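YfhH hypothetical protein (Bacillus subtilis, PDB 1SF9) is of unknown function but has been proposed to be a transcriptional regulator and forms a homodimer. Local coordinates at residues E117-P120 with I121-Q125. Residues are numbered along the deposited sequence; the frame is centred on the assembly and turned at random. Where two conformers were deposited one is given.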
ATOM      1  N   GLU A 117     -10.499  -4.588   8.409  1.00  9.25           N
ATOM      2  CA  GLU A 117      -9.331  -3.755   8.266  1.00 10.05           C
ATOM      3  C   GLU A 117      -9.032  -3.375   6.845  1.00 10.37           C
ATOM      4  O   GLU A 117      -9.628  -3.917   5.914  1.00  8.44           O
ATOM      5  CB  GLU A 117      -8.158  -4.484   8.834  1.00 13.56           C
ATOM      6  CG  GLU A 117      -8.037  -5.858   8.276  1.00 12.65           C
ATOM      7  CD  GLU A 117      -6.617  -6.264   8.239  1.00 18.84           C
ATOM      8  OE1 GLU A 117      -6.276  -7.372   8.706  1.00 15.09           O
ATOM      9  OE2 GLU A 117      -5.855  -5.438   7.733  1.00 20.37           O
ATOM     10  N   ALA A 118      -8.084  -2.462   6.667  1.00  6.06           N
ATOM     11  CA  ALA A 118      -7.807  -2.016   5.306  1.00  6.14           C
ATOM     12  C   ALA A 118      -6.408  -2.301   4.825  1.00  6.11           C
ATOM     13  O   ALA A 118      -5.460  -2.048   5.563  1.00  7.50           O
ATOM     14  CB  ALA A 118      -8.048  -0.531   5.217  1.00  7.20           C
ATOM     15  N   LEU A 119      -6.294  -2.805   3.593  1.00  4.66           N
ATOM     16  CA  LEU A 119      -4.986  -3.056   2.958  1.00  4.57           C
ATOM     17  C   LEU A 119      -4.945  -2.423   1.578  1.00  4.55           C
ATOM     18  O   LEU A 119      -5.957  -2.376   0.869  1.00  5.93           O
ATOM     19  CB  LEU A 119      -4.725  -4.552   2.753  1.00  6.29           C
ATOM     20  CG  LEU A 119      -4.536  -5.407   4.004  1.00  7.80           C
ATOM     21  CD1 LEU A 119      -4.502  -6.889   3.603  1.00  9.90           C
ATOM     22  CD2 LEU A 119      -3.241  -5.006   4.685  1.00 11.13           C
ATOM     23  N   PRO A 120      -3.765  -1.923   1.159  0.60  6.10           N
ATOM     24  CA  PRO A 120      -3.680  -1.314  -0.177  0.60  5.83           C
ATOM     25  C   PRO A 120      -3.893  -2.421  -1.209  0.60  6.29           C
ATOM     26  O   PRO A 120      -3.447  -3.544  -1.003  0.60  6.56           O
ATOM     27  CB  PRO A 120      -2.255  -0.785  -0.235  0.60  6.59           C
ATOM     28  CG  PRO A 120      -1.873  -0.590   1.219  0.60  8.13           C
ATOM     29  CD  PRO A 120      -2.488  -1.801   1.881  0.60  6.32           C
ATOM     30  N   ILE A 121      -4.568  -2.129  -2.316  1.00  4.71           N
ATOM     31  CA  ILE A 121      -4.803  -3.182  -3.296  1.00  5.22           C
ATOM     32  C   ILE A 121      -3.531  -3.779  -3.891  1.00  4.63           C
ATOM     33  O   ILE A 121      -3.547  -4.885  -4.403  1.00  6.15           O
ATOM     34  CB  ILE A 121      -5.779  -2.740  -4.417  1.00  5.77           C
ATOM     35  CG1 ILE A 121      -5.295  -1.456  -5.081  1.00  7.96           C
ATOM     36  CG2 ILE A 121      -7.168  -2.530  -3.824  1.00  8.17           C
ATOM     37  CD1 ILE A 121      -6.201  -0.993  -6.237  1.00  8.40           C
ATOM     38  N   SER A 122      -2.414  -3.065  -3.783  1.00  6.11           N
ATOM     39  CA  SER A 122      -1.153  -3.558  -4.307  1.00  6.16           C
ATOM     40  C   SER A 122      -0.593  -4.781  -3.569  1.00  9.76           C
ATOM     41  O   SER A 122       0.318  -5.420  -4.083  1.00 12.47           O
ATOM     42  CB  SER A 122      -0.097  -2.449  -4.281  1.00  6.82           C
ATOM     43  OG  SER A 122      -0.111  -1.826  -3.017  1.00  7.53           O
ATOM     44  N   VAL A 123      -1.110  -5.099  -2.383  1.00  7.95           N
ATOM     45  CA  VAL A 123      -0.595  -6.261  -1.658  1.00  7.09           C
ATOM     46  C   VAL A 123      -1.486  -7.485  -1.826  1.00  7.51           C
ATOM     47  O   VAL A 123      -1.203  -8.530  -1.268  1.00  9.96           O
ATOM     48  CB  VAL A 123      -0.381  -5.989  -0.116  1.00  6.79           C
ATOM     49  CG1 VAL A 123       0.426  -4.710   0.089  1.00 10.05           C
ATOM     50  CG2 VAL A 123      -1.693  -5.877   0.619  1.00 10.08           C
ATOM     51  N   LEU A 124      -2.559  -7.362  -2.609  1.00  8.01           N
ATOM     52  CA  LEU A 124      -3.455  -8.496  -2.822  1.00  7.97           C
ATOM     53  C   LEU A 124      -3.090  -9.270  -4.079  1.00 10.72           C
ATOM     54  O   LEU A 124      -3.106  -8.730  -5.186  1.00 12.87           O
ATOM     55  CB  LEU A 124      -4.900  -8.020  -2.914  1.00 10.23           C
ATOM     56  CG  LEU A 124      -5.389  -7.298  -1.660  1.00 10.31           C
ATOM     57  CD1 LEU A 124      -6.864  -6.947  -1.883  1.00 12.02           C
ATOM     58  CD2 LEU A 124      -5.249  -8.173  -0.402  1.00 12.19           C
ATOM     59  N   GLN A 125      -2.743 -10.544  -3.901  1.00 13.69           N
ATOM     60  CA  GLN A 125      -2.368 -11.376  -5.037  1.00 17.14           C
ATOM     61  C   GLN A 125      -3.455 -12.411  -5.288  1.00 19.00           C
ATOM     62  O   GLN A 125      -3.987 -13.000  -4.358  1.00 16.43           O
ATOM     63  CB  GLN A 125      -1.043 -12.086  -4.754  1.00 19.93           C
ATOM     64  CG  GLN A 125       0.116 -11.133  -4.440  1.00 28.41           C
ATOM     65  CD  GLN A 125       0.253  -9.988  -5.443  1.00 33.10           C
ATOM     66  OE1 GLN A 125       0.289 -10.202  -6.662  1.00 36.52           O
ATOM     67  NE2 GLN A 125       0.339  -8.756  -4.927  1.00 34.18           N
TER
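One face of the Pro-120 ring, in the conformer described here, is turned to the 3-10 turn: the Val-123 methyl CG2 lies over it, nearest CD at 4.3 Å, and Ser-122 OG approaches obliquely at the CB corner, 3.7 Å from CB. The N-H of Val-123 reaches Pro-120 O obliquely, 45° out of the carbonyl plane. That hydrogen bond, Val-123 N to Pro-120 O, is 3.1 Å long and nearly straight at the hydrogen (174°). A second i+3 bond, Leu-124 N to Ile-121 O at 3.2 Å, follows at once, so two overlapping type I turns make one short 3-10 coil. Proline suits the strand's last position: it gives the turn its carbonyl, while Leu-119 and Ile-121 make the backbone bonds to Ala-105 and Val-103, and no donor is needed between them. Val-123 CG2, with CG1 anti to the carbonyl carbon (chi1 -50°), lies beyond Pro-120 O, 3.3 Å away and almost in line with the C=O bond, and reaches Leu-119 CB at 3.9 Å. The branched ends of Leu-119 (CD1) and buried Leu-124 (CD2) meet loosely at 4.3 Å, both leucines packing on Phe-95. Ser-122 is short enough to fit beside helix 57-74, where OG hydrogen-bonds Thr-68 O. The coil thus links the two outermost strands of the antiparallel sheet, 115-120 paired with 104-109 and 124-126 with 85-88, while Pro-120 touches Met-69 of helix 57-74.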